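Local coordinates for protein inactive dihydroorotase-like domain (Chaetomium thermophilum, PDB 5NNL) that belongs to the dihydroorotase-like branch of the amidohydrolase superfamily and is an inactive domain built round a barrel of parallel strands and surrounding helices, at residues I239-P244 with S299-K304; T113-H118 with A138-L143; K57-A62 with G93-L98. All blocks are in the same frame, centred on the assembly; numbering follows the deposited sequence.

Interaction 1 of 3, residues I239-P244 with S299-K304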
ATOM      1  N   ILE A 239      -2.972  -0.598  10.179  1.00 34.04           N
ATOM      2  CA  ILE A 239      -2.613   0.771   9.816  1.00 35.35           C
ATOM      3  C   ILE A 239      -1.778   1.427  10.909  1.00 34.39           C
ATOM      4  O   ILE A 239      -0.757   2.059  10.623  1.00 33.40           O
ATOM      5  CB  ILE A 239      -3.872   1.591   9.488  1.00 34.20           C
ATOM      6  CG1 ILE A 239      -4.538   1.030   8.229  1.00 34.26           C
ATOM      7  CG2 ILE A 239      -3.515   3.069   9.280  1.00 30.56           C
ATOM      8  CD1 ILE A 239      -5.872   1.662   7.895  1.00 35.62           C
ATOM      9  N   ALA A 240      -2.189   1.290  12.170  1.00 33.13           N
ATOM     10  CA  ALA A 240      -1.455   1.893  13.275  1.00 34.37           C
ATOM     11  C   ALA A 240      -0.240   1.076  13.703  1.00 37.23           C
ATOM     12  O   ALA A 240       0.555   1.565  14.513  1.00 36.75           O
ATOM     13  CB  ALA A 240      -2.392   2.093  14.470  1.00 37.59           C
ATOM     14  N   ASP A 241      -0.078  -0.140  13.170  1.00 34.00           N
ATOM     15  CA  ASP A 241       1.036  -1.019  13.524  1.00 36.35           C
ATOM     16  C   ASP A 241       2.275  -0.756  12.682  1.00 32.37           C
ATOM     17  O   ASP A 241       3.403  -0.924  13.161  1.00 30.90           O
ATOM     18  CB  ASP A 241       0.634  -2.482  13.325  1.00 38.70           C
ATOM     19  CG  ASP A 241      -0.114  -3.053  14.502  1.00 43.99           C
ATOM     20  OD1 ASP A 241      -0.270  -2.336  15.515  1.00 49.59           O
ATOM     21  OD2 ASP A 241      -0.544  -4.223  14.410  1.00 38.59           O
ATOM     22  N   ALA A 242       2.085  -0.372  11.419  1.00 32.08           N
ATOM     23  CA  ALA A 242       3.157  -0.480  10.438  1.00 29.45           C
ATOM     24  C   ALA A 242       4.357   0.375  10.824  1.00 31.38           C
ATOM     25  O   ALA A 242       5.482  -0.128  10.933  1.00 30.56           O
ATOM     26  CB  ALA A 242       2.634  -0.095   9.056  1.00 30.52           C
ATOM     27  N   LEU A 243       4.141   1.664  11.044  1.00 31.33           N
ATOM     28  CA  LEU A 243       5.268   2.564  11.256  1.00 31.60           C
ATOM     29  C   LEU A 243       5.989   2.235  12.561  1.00 29.17           C
ATOM     30  O   LEU A 243       7.226   2.190  12.579  1.00 28.82           O
ATOM     31  CB  LEU A 243       4.797   4.023  11.229  1.00 31.11           C
ATOM     32  CG  LEU A 243       5.853   5.118  11.389  1.00 30.40           C
ATOM     33  CD1 LEU A 243       6.893   5.029  10.294  1.00 29.81           C
ATOM     34  CD2 LEU A 243       5.179   6.489  11.380  1.00 29.54           C
ATOM     35  N   PRO A 244       5.275   1.995  13.668  1.00 29.91           N
ATOM     36  CA  PRO A 244       5.989   1.612  14.900  1.00 27.90           C
ATOM     37  C   PRO A 244       6.845   0.371  14.737  1.00 30.83           C
ATOM     38  O   PRO A 244       7.959   0.324  15.274  1.00 27.98           O
ATOM     39  CB  PRO A 244       4.854   1.398  15.909  1.00 29.51           C
ATOM     40  CG  PRO A 244       3.742   2.223  15.407  1.00 32.78           C
ATOM     41  CD  PRO A 244       3.843   2.229  13.917  1.00 29.93           C
ATOM     42  N   SER A 299      -4.481  -7.043  16.275  1.00 49.68           N
ATOM     43  CA  SER A 299      -3.118  -6.949  15.797  1.00 47.48           C
ATOM     44  C   SER A 299      -2.390  -8.226  16.188  1.00 45.12           C
ATOM     45  O   SER A 299      -2.581  -8.714  17.311  1.00 47.76           O
ATOM     46  CB  SER A 299      -2.388  -5.735  16.381  1.00 45.83           C
ATOM     47  OG  SER A 299      -1.002  -5.791  16.091  1.00 42.86           O
ATOM     48  N   PRO A 300      -1.563  -8.795  15.301  1.00 44.70           N
ATOM     49  CA  PRO A 300      -0.725  -9.931  15.715  1.00 42.25           C
ATOM     50  C   PRO A 300       0.303  -9.570  16.770  1.00 42.25           C
ATOM     51  O   PRO A 300       0.963 -10.472  17.299  1.00 44.23           O
ATOM     52  CB  PRO A 300      -0.048 -10.365  14.408  1.00 43.17           C
ATOM     53  CG  PRO A 300      -0.072  -9.153  13.543  1.00 41.63           C
ATOM     54  CD  PRO A 300      -1.333  -8.423  13.894  1.00 40.02           C
ATOM     55  N   PHE A 301       0.460  -8.285  17.087  1.00 44.50           N
ATOM     56  CA  PHE A 301       1.395  -7.829  18.105  1.00 44.10           C
ATOM     57  C   PHE A 301       0.689  -7.279  19.338  1.00 45.68           C
ATOM     58  O   PHE A 301       1.331  -6.625  20.166  1.00 46.05           O
ATOM     59  CB  PHE A 301       2.324  -6.765  17.518  1.00 42.85           C
ATOM     60  CG  PHE A 301       3.093  -7.230  16.319  1.00 39.25           C
ATOM     61  CD1 PHE A 301       4.244  -7.983  16.468  1.00 44.51           C
ATOM     62  CD2 PHE A 301       2.666  -6.914  15.042  1.00 38.08           C
ATOM     63  CE1 PHE A 301       4.953  -8.412  15.365  1.00 42.61           C
ATOM     64  CE2 PHE A 301       3.370  -7.340  13.936  1.00 38.38           C
ATOM     65  CZ  PHE A 301       4.515  -8.090  14.097  1.00 38.68           C
ATOM     66  N   ALA A 302      -0.616  -7.519  19.475  1.00 47.10           N
ATOM     67  CA  ALA A 302      -1.355  -7.031  20.632  1.00 48.80           C
ATOM     68  C   ALA A 302      -0.655  -7.442  21.921  1.00 48.27           C
ATOM     69  O   ALA A 302      -0.202  -8.580  22.065  1.00 46.32           O
ATOM     70  CB  ALA A 302      -2.788  -7.570  20.615  1.00 49.60           C
ATOM     71  N   GLY A 303      -0.559  -6.500  22.857  1.00 51.86           N
ATOM     72  CA  GLY A 303       0.149  -6.730  24.098  1.00 52.56           C
ATOM     73  C   GLY A 303       1.656  -6.635  24.003  1.00 52.54           C
ATOM     74  O   GLY A 303       2.320  -6.547  25.044  1.00 51.48           O
ATOM     75  N   LYS A 304       2.223  -6.658  22.799  1.00 49.88           N
ATOM     76  CA  LYS A 304       3.645  -6.404  22.641  1.00 45.21           C
ATOM     77  C   LYS A 304       3.916  -4.908  22.747  1.00 44.85           C
ATOM     78  O   LYS A 304       3.033  -4.073  22.536  1.00 46.99           O
ATOM     79  CB  LYS A 304       4.157  -6.936  21.300  1.00 42.72           C
ATOM     80  CG  LYS A 304       3.993  -8.434  21.123  1.00 49.23           C
ATOM     81  CD  LYS A 304       4.926  -9.214  22.043  1.00 51.78           C
ATOM     82  CE  LYS A 304       4.563 -10.692  22.094  1.00 56.12           C
ATOM     83  NZ  LYS A 304       4.983 -11.321  23.386  1.00 56.22           N
TER

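Interaction 2 of 3, residues T113-H118 with A138-L143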
ATOM      1  N   THR A 113      -0.942 -12.016 -23.811  1.00 39.18           N
ATOM      2  CA  THR A 113      -1.712 -11.198 -24.743  1.00 37.81           C
ATOM      3  C   THR A 113      -2.661 -10.273 -23.991  1.00 38.03           C
ATOM      4  O   THR A 113      -2.733  -9.073 -24.277  1.00 38.99           O
ATOM      5  CB  THR A 113      -2.482 -12.096 -25.717  1.00 39.83           C
ATOM      6  OG1 THR A 113      -1.571 -12.987 -26.374  1.00 38.59           O
ATOM      7  CG2 THR A 113      -3.215 -11.263 -26.770  1.00 38.82           C
ATOM      8  N   GLN A 114      -3.388 -10.814 -23.009  1.00 39.46           N
ATOM      9  CA  GLN A 114      -4.360 -10.007 -22.277  1.00 39.11           C
ATOM     10  C   GLN A 114      -3.686  -8.830 -21.585  1.00 38.13           C
ATOM     11  O   GLN A 114      -4.214  -7.713 -21.589  1.00 36.73           O
ATOM     12  CB  GLN A 114      -5.101 -10.867 -21.254  1.00 38.54           C
ATOM     13  CG  GLN A 114      -5.756 -12.109 -21.828  1.00 39.77           C
ATOM     14  CD  GLN A 114      -6.296 -13.025 -20.751  1.00 43.32           C
ATOM     15  OE1 GLN A 114      -7.101 -12.611 -19.917  1.00 43.48           O
ATOM     16  NE2 GLN A 114      -5.839 -14.274 -20.754  1.00 42.89           N
ATOM     17  N   VAL A 115      -2.519  -9.062 -20.981  1.00 36.87           N
ATOM     18  CA  VAL A 115      -1.799  -7.977 -20.327  1.00 38.19           C
ATOM     19  C   VAL A 115      -1.252  -7.005 -21.365  1.00 38.22           C
ATOM     20  O   VAL A 115      -1.230  -5.789 -21.145  1.00 36.56           O
ATOM     21  CB  VAL A 115      -0.685  -8.544 -19.425  1.00 36.36           C
ATOM     22  CG1 VAL A 115       0.200  -7.428 -18.872  1.00 34.97           C
ATOM     23  CG2 VAL A 115      -1.294  -9.343 -18.279  1.00 35.75           C
ATOM     24  N   GLU A 116      -0.810  -7.523 -22.515  1.00 36.21           N
ATOM     25  CA  GLU A 116      -0.292  -6.654 -23.568  1.00 40.58           C
ATOM     26  C   GLU A 116      -1.338  -5.642 -24.013  1.00 41.02           C
ATOM     27  O   GLU A 116      -0.996  -4.499 -24.335  1.00 40.67           O
ATOM     28  CB  GLU A 116       0.180  -7.497 -24.759  1.00 40.63           C
ATOM     29  CG  GLU A 116       0.470  -6.711 -26.043  1.00 40.73           C
ATOM     30  CD  GLU A 116       1.640  -5.755 -25.910  1.00 44.24           C
ATOM     31  OE1 GLU A 116       2.380  -5.848 -24.911  1.00 45.15           O
ATOM     32  OE2 GLU A 116       1.826  -4.908 -26.812  1.00 46.15           O
ATOM     33  N   ALA A 117      -2.611  -6.041 -24.038  1.00 39.11           N
ATOM     34  CA  ALA A 117      -3.669  -5.127 -24.455  1.00 40.22           C
ATOM     35  C   ALA A 117      -3.701  -3.891 -23.564  1.00 41.36           C
ATOM     36  O   ALA A 117      -3.736  -2.757 -24.055  1.00 42.42           O
ATOM     37  CB  ALA A 117      -5.017  -5.851 -24.438  1.00 38.96           C
ATOM     38  N   HIS A 118      -3.666  -4.092 -22.243  1.00 43.27           N
ATOM     39  CA  HIS A 118      -3.638  -2.961 -21.321  1.00 38.42           C
ATOM     40  C   HIS A 118      -2.393  -2.109 -21.531  1.00 41.14           C
ATOM     41  O   HIS A 118      -2.470  -0.875 -21.532  1.00 41.12           O
ATOM     42  CB  HIS A 118      -3.710  -3.464 -19.880  1.00 39.61           C
ATOM     43  CG  HIS A 118      -4.983  -4.178 -19.552  1.00 39.26           C
ATOM     44  ND1 HIS A 118      -6.084  -3.536 -19.025  1.00 41.18           N
ATOM     45  CD2 HIS A 118      -5.333  -5.481 -19.673  1.00 39.90           C
ATOM     46  CE1 HIS A 118      -7.055  -4.411 -18.837  1.00 43.68           C
ATOM     47  NE2 HIS A 118      -6.624  -5.600 -19.221  1.00 39.48           N
ATOM     48  N   ALA A 138       7.819 -12.420 -14.418  1.00 29.93           N
ATOM     49  CA  ALA A 138       8.746 -12.293 -15.537  1.00 30.56           C
ATOM     50  C   ALA A 138       8.023 -11.887 -16.815  1.00 27.60           C
ATOM     51  O   ALA A 138       8.593 -11.177 -17.649  1.00 29.82           O
ATOM     52  CB  ALA A 138       9.505 -13.607 -15.739  1.00 31.19           C
ATOM     53  N   SER A 139       6.764 -12.303 -16.977  1.00 28.67           N
ATOM     54  CA  SER A 139       6.010 -11.969 -18.185  1.00 31.34           C
ATOM     55  C   SER A 139       5.701 -10.478 -18.254  1.00 35.42           C
ATOM     56  O   SER A 139       5.848  -9.850 -19.311  1.00 35.02           O
ATOM     57  CB  SER A 139       4.714 -12.772 -18.235  1.00 32.42           C
ATOM     58  OG  SER A 139       4.978 -14.160 -18.268  1.00 31.99           O
ATOM     59  N   ILE A 140       5.242  -9.898 -17.146  1.00 34.07           N
ATOM     60  CA  ILE A 140       4.912  -8.479 -17.158  1.00 31.22           C
ATOM     61  C   ILE A 140       6.181  -7.627 -17.144  1.00 34.66           C
ATOM     62  O   ILE A 140       6.185  -6.508 -17.667  1.00 35.70           O
ATOM     63  CB  ILE A 140       3.970  -8.150 -15.986  1.00 31.87           C
ATOM     64  CG1 ILE A 140       3.354  -6.760 -16.166  1.00 34.98           C
ATOM     65  CG2 ILE A 140       4.694  -8.253 -14.648  1.00 32.64           C
ATOM     66  CD1 ILE A 140       2.113  -6.538 -15.333  1.00 30.75           C
ATOM     67  N   LEU A 141       7.276  -8.139 -16.578  1.00 32.89           N
ATOM     68  CA  LEU A 141       8.547  -7.425 -16.655  1.00 32.96           C
ATOM     69  C   LEU A 141       9.076  -7.385 -18.086  1.00 35.04           C
ATOM     70  O   LEU A 141       9.711  -6.405 -18.491  1.00 33.43           O
ATOM     71  CB  LEU A 141       9.579  -8.072 -15.729  1.00 32.22           C
ATOM     72  CG  LEU A 141       9.376  -7.930 -14.216  1.00 29.86           C
ATOM     73  CD1 LEU A 141      10.532  -8.582 -13.468  1.00 32.45           C
ATOM     74  CD2 LEU A 141       9.231  -6.470 -13.804  1.00 37.68           C
ATOM     75  N   LEU A 142       8.847  -8.449 -18.859  1.00 35.24           N
ATOM     76  CA  LEU A 142       9.233  -8.424 -20.266  1.00 34.31           C
ATOM     77  C   LEU A 142       8.468  -7.341 -21.016  1.00 34.53           C
ATOM     78  O   LEU A 142       9.048  -6.584 -21.804  1.00 33.62           O
ATOM     79  CB  LEU A 142       8.987  -9.790 -20.905  1.00 32.04           C
ATOM     80  CG  LEU A 142       9.310  -9.865 -22.400  1.00 31.05           C
ATOM     81  CD1 LEU A 142      10.796  -9.629 -22.647  1.00 32.01           C
ATOM     82  CD2 LEU A 142       8.872 -11.195 -22.983  1.00 35.14           C
ATOM     83  N   LEU A 143       7.159  -7.254 -20.782  1.00 31.36           N
ATOM     84  CA  LEU A 143       6.342  -6.265 -21.478  1.00 36.72           C
ATOM     85  C   LEU A 143       6.780  -4.849 -21.125  1.00 39.59           C
ATOM     86  O   LEU A 143       6.906  -3.991 -22.006  1.00 41.57           O
ATOM     87  CB  LEU A 143       4.866  -6.486 -21.145  1.00 35.58           C
ATOM     88  CG  LEU A 143       4.296  -7.811 -21.660  1.00 34.07           C
ATOM     89  CD1 LEU A 143       2.871  -8.032 -21.183  1.00 33.55           C
ATOM     90  CD2 LEU A 143       4.350  -7.877 -23.175  1.00 40.25           C
TER

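Interaction 3 of 3, residues K57-A62 with G93-L98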
ATOM      1  N   LYS A  57     -19.014   1.739 -13.855  1.00 48.80           N
ATOM      2  CA  LYS A  57     -19.963   1.680 -12.747  1.00 49.79           C
ATOM      3  C   LYS A  57     -19.242   1.548 -11.411  1.00 46.92           C
ATOM      4  O   LYS A  57     -19.573   2.248 -10.446  1.00 43.54           O
ATOM      5  CB  LYS A  57     -20.933   0.514 -12.959  1.00 49.64           C
ATOM      6  CG  LYS A  57     -21.687   0.043 -11.713  1.00 52.46           C
ATOM      7  CD  LYS A  57     -22.652   1.093 -11.189  1.00 55.02           C
ATOM      8  CE  LYS A  57     -23.259   0.667  -9.860  1.00 56.75           C
ATOM      9  NZ  LYS A  57     -24.060   1.753  -9.226  1.00 58.31           N
ATOM     10  N   SER A  58     -18.254   0.654 -11.338  1.00 46.53           N
ATOM     11  CA  SER A  58     -17.556   0.411 -10.079  1.00 44.68           C
ATOM     12  C   SER A  58     -16.815   1.654  -9.610  1.00 40.13           C
ATOM     13  O   SER A  58     -16.836   1.993  -8.421  1.00 41.76           O
ATOM     14  CB  SER A  58     -16.584  -0.755 -10.239  1.00 42.77           C
ATOM     15  OG  SER A  58     -17.239  -1.994 -10.039  1.00 47.08           O
ATOM     16  N   LEU A  59     -16.132   2.334 -10.530  1.00 38.32           N
ATOM     17  CA  LEU A  59     -15.429   3.560 -10.174  1.00 43.32           C
ATOM     18  C   LEU A  59     -16.360   4.553  -9.491  1.00 44.99           C
ATOM     19  O   LEU A  59     -15.991   5.169  -8.484  1.00 44.31           O
ATOM     20  CB  LEU A  59     -14.815   4.180 -11.428  1.00 40.34           C
ATOM     21  CG  LEU A  59     -13.980   5.441 -11.236  1.00 43.32           C
ATOM     22  CD1 LEU A  59     -12.784   5.212 -10.316  1.00 41.95           C
ATOM     23  CD2 LEU A  59     -13.509   5.913 -12.583  1.00 43.35           C
ATOM     24  N   LYS A  60     -17.578   4.713 -10.018  1.00 45.47           N
ATOM     25  CA  LYS A  60     -18.480   5.742  -9.504  1.00 47.77           C
ATOM     26  C   LYS A  60     -18.958   5.418  -8.096  1.00 44.92           C
ATOM     27  O   LYS A  60     -19.110   6.322  -7.266  1.00 48.79           O
ATOM     28  CB  LYS A  60     -19.670   5.920 -10.447  1.00 51.06           C
ATOM     29  CG  LYS A  60     -19.563   7.157 -11.323  1.00 56.01           C
ATOM     30  CD  LYS A  60     -20.823   7.393 -12.145  1.00 63.78           C
ATOM     31  CE  LYS A  60     -21.166   8.876 -12.214  1.00 67.71           C
ATOM     32  NZ  LYS A  60     -20.008   9.717 -12.642  1.00 67.69           N
ATOM     33  N   VAL A  61     -19.212   4.141  -7.804  1.00 43.39           N
ATOM     34  CA  VAL A  61     -19.596   3.765  -6.447  1.00 43.20           C
ATOM     35  C   VAL A  61     -18.482   4.122  -5.473  1.00 47.97           C
ATOM     36  O   VAL A  61     -18.729   4.687  -4.400  1.00 45.59           O
ATOM     37  CB  VAL A  61     -19.949   2.267  -6.379  1.00 44.34           C
ATOM     38  CG1 VAL A  61     -20.364   1.877  -4.964  1.00 46.91           C
ATOM     39  CG2 VAL A  61     -21.063   1.933  -7.366  1.00 47.96           C
ATOM     40  N   ALA A  62     -17.236   3.802  -5.832  1.00 45.07           N
ATOM     41  CA  ALA A  62     -16.106   4.182  -4.992  1.00 47.34           C
ATOM     42  C   ALA A  62     -16.029   5.695  -4.839  1.00 43.22           C
ATOM     43  O   ALA A  62     -15.774   6.204  -3.741  1.00 44.64           O
ATOM     44  CB  ALA A  62     -14.808   3.635  -5.583  1.00 41.63           C
ATOM     45  N   GLY A  93      -7.922   9.268 -16.547  1.00 45.13           N
ATOM     46  CA  GLY A  93      -7.726  10.550 -15.896  1.00 40.90           C
ATOM     47  C   GLY A  93      -8.363  10.654 -14.524  1.00 40.94           C
ATOM     48  O   GLY A  93      -8.023  11.566 -13.764  1.00 39.81           O
ATOM     49  N   GLU A  94      -9.281   9.748 -14.193  1.00 41.98           N
ATOM     50  CA  GLU A  94      -9.944   9.756 -12.896  1.00 39.62           C
ATOM     51  C   GLU A  94      -9.249   8.884 -11.855  1.00 42.52           C
ATOM     52  O   GLU A  94      -9.578   8.989 -10.668  1.00 39.97           O
ATOM     53  CB  GLU A  94     -11.396   9.299 -13.057  1.00 39.87           C
ATOM     54  CG  GLU A  94     -12.204  10.167 -14.022  1.00 48.87           C
ATOM     55  CD  GLU A  94     -13.622   9.668 -14.225  1.00 52.21           C
ATOM     56  OE1 GLU A  94     -14.318   9.412 -13.218  1.00 53.69           O
ATOM     57  OE2 GLU A  94     -14.040   9.523 -15.395  1.00 54.85           O
ATOM     58  N   VAL A  95      -8.307   8.031 -12.259  1.00 41.39           N
ATOM     59  CA  VAL A  95      -7.553   7.194 -11.336  1.00 38.62           C
ATOM     60  C   VAL A  95      -6.074   7.541 -11.471  1.00 39.40           C
ATOM     61  O   VAL A  95      -5.658   8.248 -12.388  1.00 38.71           O
ATOM     62  CB  VAL A  95      -7.791   5.689 -11.574  1.00 39.84           C
ATOM     63  CG1 VAL A  95      -9.228   5.318 -11.226  1.00 38.27           C
ATOM     64  CG2 VAL A  95      -7.468   5.308 -13.012  1.00 37.97           C
ATOM     65  N   GLY A  96      -5.281   7.038 -10.530  1.00 39.16           N
ATOM     66  CA  GLY A  96      -3.868   7.355 -10.490  1.00 38.73           C
ATOM     67  C   GLY A  96      -2.963   6.202 -10.877  1.00 38.22           C
ATOM     68  O   GLY A  96      -1.738   6.363 -10.908  1.00 37.44           O
ATOM     69  N   SER A  97      -3.538   5.039 -11.177  1.00 37.00           N
ATOM     70  CA  SER A  97      -2.720   3.863 -11.449  1.00 34.63           C
ATOM     71  C   SER A  97      -3.593   2.733 -11.973  1.00 35.43           C
ATOM     72  O   SER A  97      -4.798   2.680 -11.714  1.00 32.92           O
ATOM     73  CB  SER A  97      -1.992   3.397 -10.191  1.00 31.70           C
ATOM     74  OG  SER A  97      -2.926   2.886  -9.258  1.00 31.87           O
ATOM     75  N   LEU A  98      -2.951   1.806 -12.682  1.00 35.35           N
ATOM     76  CA  LEU A  98      -3.589   0.582 -13.150  1.00 33.85           C
ATOM     77  C   LEU A  98      -3.015  -0.610 -12.398  1.00 31.54           C
ATOM     78  O   LEU A  98      -1.795  -0.800 -12.368  1.00 31.94           O
ATOM     79  CB  LEU A  98      -3.384   0.394 -14.654  1.00 37.23           C
ATOM     80  CG  LEU A  98      -3.820  -0.957 -15.231  1.00 37.17           C
ATOM     81  CD1 LEU A  98      -5.307  -1.164 -15.010  1.00 34.05           C
ATOM     82  CD2 LEU A  98      -3.479  -1.051 -16.712  1.00 37.39           C
TER

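Interaction 1 of 3, residues I239-P244 with S299-K304
D241 and S299 are the pair with the nearest CA atoms, 7.6 Å apart. Segment 239-244 leads into helix 242-251, whereas 299-304 is a loop folded into two overlapping beta turns. The first, type I from S299 to A302, is closed by A302 N bonding to S299 O at 3.2 Å; the second, type II from F301 to K304, is closed by K304 N on F301 O at 2.8 Å, with G303 supplying the positive phi. One hydrogen bond bridges the segments, from S299 OG to D241 OD2. Its modelled length of 2.3 Å is very short, so the exact value is doubtful. The OG atom also accepts a hydrogen bond from F301 N (3.1 Å, N-H...O 161°), the signature of an ST turn, so the hydroxyl donates to D241 OD2 and accepts from F301 N. OG, anti to the S299 backbone N (chi1 170°), is directed to D241. The F301 ring presents its edge to the carboxylate: D241 OD2 lies near the ring plane, 4.2 Å from CD2 of F301. OD2 has a second hydrogen-bonding partner in Y182 OH. In helix 181-185, Y182 packs on S299 and P300, and F185 on F301; V292 bonds through its backbone to G303 and K304, and L243, in the first turn of helix 242-251, rests on V260 and L264 of helix 257-271.

Interaction 2 of 3, residues T113-H118 with A138-L143
I140 is the first residue of 138-143 to meet the neighbouring helix, its CD1 lying 4.1 Å from V115 CG1. The chain of I140 is extended (chi1 -167°), which carries this methyl across although the side chain does not start out facing helix 111-121; the two side chains meet at about a right angle. One turn later L143 does point at the partner helix and touches it with both methyls. Its CD1 comes within 3.6 Å of V115 CG1, and also lies 3.9 Å from the backbone atom E116 N, while CD2 sits 3.3 Å from E116 OE1. The glutamate reaches that methyl through a bend at chi2 (65°), yet OE1 has its polar partner in H147 NE2, to which it is hydrogen bonded. The axes of the short helical segments 113-118 and 138-143 approach to 10.4 Å, with 38° between their N-to-C directions. I100 of strand 98-100 packs on both V115 and I140, and I151 adds to the I140 side. With no hydrogen bond between the two segments, these helices are joined by aliphatic contact, and the E116 carboxylate places OE1 beside a leucine methyl while H147 NE2 satisfies OE1.

Interaction 3 of 3, residues K57-A62 with G93-L98
L59 reaches from helix 56-64 with both methyls, one to each of two consecutive residues of the loop 93-98. Its CD1 meets V95 CG1 at 3.7 Å, an apolar contact, and its CD2 lies 3.6 Å from E94 OE1 and 4.0 Å from E94 CB, so this single methyl lies alongside the glutamate, near CB and the carboxylate. CG of L59 is directed opposite its backbone N (chi1 -177°), which sends the fork away from the helix and towards the loop. E94 extends beyond CG towards helix 56-64, where its OE1 accepts a hydrogen bond from Q63 NE2, one turn after L59. K60 NZ is 5.7 Å from that oxygen, too far for a salt bridge but near enough perhaps to stabilise the negative charge. In the next layer, L76 of strand 73-79 and V91 pack on L59, while I78 and W122 pack on V95. The loop backbone is tied to the same strand through G96 and L76, and S97 OG is anchored by S77 OG and R43 NE. The arrangement, with a helix outside the parallel strands packing on a loop that leads into strand 98-100, is consistent with the barrel of the amidohydrolase superfamily, in which helices surround an inner ring of strands.

How the interactions relate
Along the chain the contacts follow one another without nesting: interaction 3 closes before interaction 2 opens, and interaction 2 closes before interaction 1 opens. Interactions 2 and 3 are neighbours, with centres about 22 Å apart, and they touch where L98 CD2 packs on H118 CB at 4.0 Å. They are also linked by strand 98-100, which loop 93-98 enters and against which helices 111-121 and 134-146 pack. Interaction 1 lies across the chain's centre from both, its centre about 37 Å from that of interaction 2 and about 31 Å from that of interaction 3. Thus interaction 2 joins two outer helices and interaction 3 a helix to a loop, while interaction 1 ties the start of helix 242-251 to the loop before strand 305-315.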